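Long-range contact in Rho guanine nucleotide exchange factor TIAM2 (Mus musculus, PDB 3A8P), which activates the small GTPase Rac1 by stimulating its GDP-GTP exchange, thereby linking extracellular laminin signals to the cytoskeleton and to neurite growth: residues A[49-55]-A[68-74]. Coordinates in Å, arbitrary orientation, origin at the centre of the assembly. Numbering follows the deposited sequence.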
ATOM      1  N   CYS A  49     -15.801  -1.490  -1.800  1.00 34.71           N
ATOM      2  CA  CYS A  49     -14.409  -1.052  -1.858  1.00 33.91           C
ATOM      3  C   CYS A  49     -14.138  -0.362  -3.177  1.00 32.83           C
ATOM      4  O   CYS A  49     -13.000  -0.319  -3.644  1.00 34.21           O
ATOM      5  CB  CYS A  49     -13.447  -2.226  -1.711  1.00 36.56           C
ATOM      6  SG  CYS A  49     -12.979  -2.551  -0.018  1.00 40.28           S
ATOM      7  N   THR A  50     -15.193   0.173  -3.779  1.00 29.88           N
ATOM      8  CA  THR A  50     -15.070   0.850  -5.058  1.00 29.57           C
ATOM      9  C   THR A  50     -15.283   2.357  -4.921  1.00 29.45           C
ATOM     10  O   THR A  50     -16.255   2.808  -4.312  1.00 29.75           O
ATOM     11  CB  THR A  50     -16.109   0.299  -6.078  1.00 31.48           C
ATOM     12  OG1 THR A  50     -15.923  -1.113  -6.238  1.00 29.70           O
ATOM     13  CG2 THR A  50     -15.958   0.994  -7.429  1.00 28.85           C
ATOM     14  N   LEU A  51     -14.361   3.128  -5.481  1.00 27.42           N
ATOM     15  CA  LEU A  51     -14.469   4.577  -5.458  1.00 27.16           C
ATOM     16  C   LEU A  51     -14.992   4.975  -6.829  1.00 27.22           C
ATOM     17  O   LEU A  51     -14.340   4.721  -7.840  1.00 28.24           O
ATOM     18  CB  LEU A  51     -13.099   5.232  -5.214  1.00 25.23           C
ATOM     19  CG  LEU A  51     -12.519   5.129  -3.799  1.00 27.55           C
ATOM     20  CD1 LEU A  51     -11.030   5.508  -3.796  1.00 24.18           C
ATOM     21  CD2 LEU A  51     -13.322   6.045  -2.867  1.00 26.89           C
ATOM     22  N   LEU A  52     -16.179   5.573  -6.859  1.00 28.64           N
ATOM     23  CA  LEU A  52     -16.798   6.019  -8.106  1.00 28.28           C
ATOM     24  C   LEU A  52     -16.611   7.521  -8.247  1.00 28.94           C
ATOM     25  O   LEU A  52     -16.888   8.279  -7.319  1.00 26.22           O
ATOM     26  CB  LEU A  52     -18.286   5.685  -8.102  1.00 29.69           C
ATOM     27  CG  LEU A  52     -18.594   4.201  -7.902  1.00 32.17           C
ATOM     28  CD1 LEU A  52     -20.091   4.005  -7.738  1.00 35.20           C
ATOM     29  CD2 LEU A  52     -18.062   3.407  -9.096  1.00 31.47           C
ATOM     30  N   PHE A  53     -16.141   7.944  -9.412  1.00 30.59           N
ATOM     31  CA  PHE A  53     -15.896   9.355  -9.672  1.00 31.70           C
ATOM     32  C   PHE A  53     -16.963   9.948 -10.585  1.00 33.66           C
ATOM     33  O   PHE A  53     -17.185   9.455 -11.684  1.00 33.83           O
ATOM     34  CB  PHE A  53     -14.521   9.535 -10.319  1.00 31.68           C
ATOM     35  CG  PHE A  53     -13.371   9.159  -9.429  1.00 33.22           C
ATOM     36  CD1 PHE A  53     -12.403  10.100  -9.090  1.00 34.62           C
ATOM     37  CD2 PHE A  53     -13.249   7.866  -8.930  1.00 34.89           C
ATOM     38  CE1 PHE A  53     -11.328   9.761  -8.268  1.00 33.53           C
ATOM     39  CE2 PHE A  53     -12.174   7.515  -8.102  1.00 35.91           C
ATOM     40  CZ  PHE A  53     -11.213   8.467  -7.773  1.00 33.16           C
ATOM     41  N   TYR A  54     -17.620  11.007 -10.123  1.00 33.47           N
ATOM     42  CA  TYR A  54     -18.655  11.680 -10.899  1.00 34.60           C
ATOM     43  C   TYR A  54     -18.170  13.097 -11.166  1.00 35.87           C
ATOM     44  O   TYR A  54     -17.596  13.732 -10.279  1.00 33.60           O
ATOM     45  CB  TYR A  54     -19.960  11.747 -10.106  1.00 33.77           C
ATOM     46  CG  TYR A  54     -20.566  10.405  -9.798  1.00 35.39           C
ATOM     47  CD1 TYR A  54     -21.515   9.829 -10.652  1.00 37.88           C
ATOM     48  CD2 TYR A  54     -20.199   9.706  -8.652  1.00 35.28           C
ATOM     49  CE1 TYR A  54     -22.084   8.590 -10.360  1.00 36.22           C
ATOM     50  CE2 TYR A  54     -20.756   8.474  -8.354  1.00 35.95           C
ATOM     51  CZ  TYR A  54     -21.700   7.922  -9.208  1.00 37.03           C
ATOM     52  OH  TYR A  54     -22.267   6.714  -8.889  1.00 38.71           O
ATOM     53  N   GLU A  55     -18.396  13.600 -12.372  1.00 36.44           N
ATOM     54  CA  GLU A  55     -17.961  14.953 -12.679  1.00 40.93           C
ATOM     55  C   GLU A  55     -18.871  16.034 -12.102  1.00 41.54           C
ATOM     56  O   GLU A  55     -18.528  17.215 -12.128  1.00 44.34           O
ATOM     57  CB  GLU A  55     -17.795  15.123 -14.191  1.00 45.77           C
ATOM     58  CG  GLU A  55     -16.356  14.865 -14.640  1.00 50.44           C
ATOM     59  CD  GLU A  55     -16.220  14.609 -16.125  1.00 53.88           C
ATOM     60  OE1 GLU A  55     -15.068  14.485 -16.596  1.00 54.60           O
ATOM     61  OE2 GLU A  55     -17.261  14.523 -16.817  1.00 57.44           O
ATOM     62  N   PRO A  68     -20.801   7.431 -13.490  1.00 45.51           N
ATOM     63  CA  PRO A  68     -19.416   7.755 -13.137  1.00 42.33           C
ATOM     64  C   PRO A  68     -18.543   7.888 -14.380  1.00 41.21           C
ATOM     65  O   PRO A  68     -18.815   7.255 -15.398  1.00 39.68           O
ATOM     66  CB  PRO A  68     -18.987   6.561 -12.284  1.00 41.86           C
ATOM     67  CG  PRO A  68     -20.278   6.041 -11.724  1.00 43.95           C
ATOM     68  CD  PRO A  68     -21.212   6.148 -12.893  1.00 44.28           C
ATOM     69  N   ARG A  69     -17.510   8.721 -14.302  1.00 39.57           N
ATOM     70  CA  ARG A  69     -16.584   8.868 -15.417  1.00 41.06           C
ATOM     71  C   ARG A  69     -15.558   7.756 -15.288  1.00 40.54           C
ATOM     72  O   ARG A  69     -14.944   7.350 -16.274  1.00 41.49           O
ATOM     73  CB  ARG A  69     -15.855  10.217 -15.378  1.00 41.17           C
ATOM     74  CG  ARG A  69     -16.604  11.363 -16.031  1.00 45.18           C
ATOM     75  CD  ARG A  69     -16.845  11.113 -17.519  1.00 48.47           C
ATOM     76  NE  ARG A  69     -15.602  11.031 -18.286  1.00 51.93           N
ATOM     77  CZ  ARG A  69     -15.118   9.915 -18.830  1.00 53.35           C
ATOM     78  NH1 ARG A  69     -15.768   8.763 -18.697  1.00 52.50           N
ATOM     79  NH2 ARG A  69     -13.982   9.954 -19.515  1.00 51.75           N
ATOM     80  N   CYS A  70     -15.374   7.270 -14.064  1.00 37.96           N
ATOM     81  CA  CYS A  70     -14.409   6.205 -13.806  1.00 39.01           C
ATOM     82  C   CYS A  70     -14.552   5.646 -12.398  1.00 36.77           C
ATOM     83  O   CYS A  70     -15.215   6.237 -11.542  1.00 36.15           O
ATOM     84  CB  CYS A  70     -12.985   6.725 -13.999  1.00 40.52           C
ATOM     85  SG  CYS A  70     -12.585   8.100 -12.908  1.00 48.43           S
ATOM     86  N   ALA A  71     -13.914   4.505 -12.166  1.00 34.33           N
ATOM     87  CA  ALA A  71     -13.972   3.846 -10.874  1.00 33.60           C
ATOM     88  C   ALA A  71     -12.600   3.362 -10.434  1.00 33.10           C
ATOM     89  O   ALA A  71     -11.749   3.033 -11.256  1.00 34.12           O
ATOM     90  CB  ALA A  71     -14.937   2.667 -10.943  1.00 32.63           C
ATOM     91  N   LEU A  72     -12.394   3.316  -9.127  1.00 32.31           N
ATOM     92  CA  LEU A  72     -11.132   2.854  -8.577  1.00 31.95           C
ATOM     93  C   LEU A  72     -11.458   1.723  -7.597  1.00 31.76           C
ATOM     94  O   LEU A  72     -12.126   1.941  -6.584  1.00 32.32           O
ATOM     95  CB  LEU A  72     -10.428   4.017  -7.873  1.00 35.03           C
ATOM     96  CG  LEU A  72      -8.913   3.958  -7.675  1.00 37.75           C
ATOM     97  CD1 LEU A  72      -8.390   5.373  -7.415  1.00 36.45           C
ATOM     98  CD2 LEU A  72      -8.565   3.012  -6.523  1.00 37.53           C
ATOM     99  N   PHE A  73     -11.018   0.510  -7.924  1.00 30.19           N
ATOM    100  CA  PHE A  73     -11.261  -0.660  -7.081  1.00 31.65           C
ATOM    101  C   PHE A  73     -10.139  -0.713  -6.060  1.00 31.22           C
ATOM    102  O   PHE A  73      -9.014  -1.100  -6.366  1.00 34.66           O
ATOM    103  CB  PHE A  73     -11.309  -1.916  -7.960  1.00 31.97           C
ATOM    104  CG  PHE A  73     -12.390  -1.854  -9.008  1.00 34.07           C
ATOM    105  CD1 PHE A  73     -13.722  -2.071  -8.664  1.00 33.05           C
ATOM    106  CD2 PHE A  73     -12.097  -1.457 -10.309  1.00 32.94           C
ATOM    107  CE1 PHE A  73     -14.742  -1.888  -9.591  1.00 29.59           C
ATOM    108  CE2 PHE A  73     -13.114  -1.270 -11.243  1.00 31.90           C
ATOM    109  CZ  PHE A  73     -14.438  -1.486 -10.879  1.00 31.75           C
ATOM    110  N   ALA A  74     -10.468  -0.315  -4.838  1.00 31.05           N
ATOM    111  CA  ALA A  74      -9.499  -0.222  -3.758  1.00 28.72           C
ATOM    112  C   ALA A  74      -9.268  -1.435  -2.863  1.00 28.42           C
ATOM    113  O   ALA A  74      -8.670  -1.291  -1.795  1.00 25.80           O
ATOM    114  CB  ALA A  74      -9.844   0.981  -2.894  1.00 29.31           C
TER
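Leu51, Phe53 and Leu72 form the apolar centre, on the face of the sheet turned into the PH domain. Leu51 and Leu72, a hydrogen-bonded antiparallel pair, bring their CB atoms to 4.0 Å, and Phe53 CE2 lies 3.9 Å from Leu72 CB. Bulky hydrocarbon suits this face because Trp115 of helix 109-130 packs on Leu51, Phe104 touches both Phe53 and Leu72, and the rings of Phe19 and Tyr42 meet Phe53 edge-to-face. Cys70 SG, small and polarisable, sits obliquely 4.4 Å from the Phe53 ring centroid, a sulfur-aromatic contact.

Strands 50-54 and 70-73 run antiparallel (163°). Leu51 N gives a hydrogen bond to Leu72 O (2.8 Å) and Leu72 N to Leu51 O (2.7 Å); Phe53 N gives to Cys70 O (2.9 Å), Arg69 N to Phe53 O (2.7 Å) and Ala74 N to Cys49 O (2.8 Å).

The opposite face, bearing Thr50, Leu52, Ala71 and Phe73, is more open to solvent and mixes a hydroxyl with apolar groups: Ala71 CB leaves room for Leu52 CD2 at 3.7 Å, and Thr50 OG1 approaches Phe73 CD1 at 3.4 Å. Pro68 CB lies over one face of the Tyr54 ring, and Pro68 CG is 3.4 Å from Tyr54 CE1. At the exposed end Glu55 OE1 and Arg69 NE make a long salt bridge of 3.9 Å, their flexible chains suited to solvent.

Strand 50-54 also bonds to strand 40-47, continuing the PH meander. Apolar packing is thus concentrated on the buried face, with lesser contacts opposite; the long salt bridge probably adds little beside it and the five backbone hydrogen bonds.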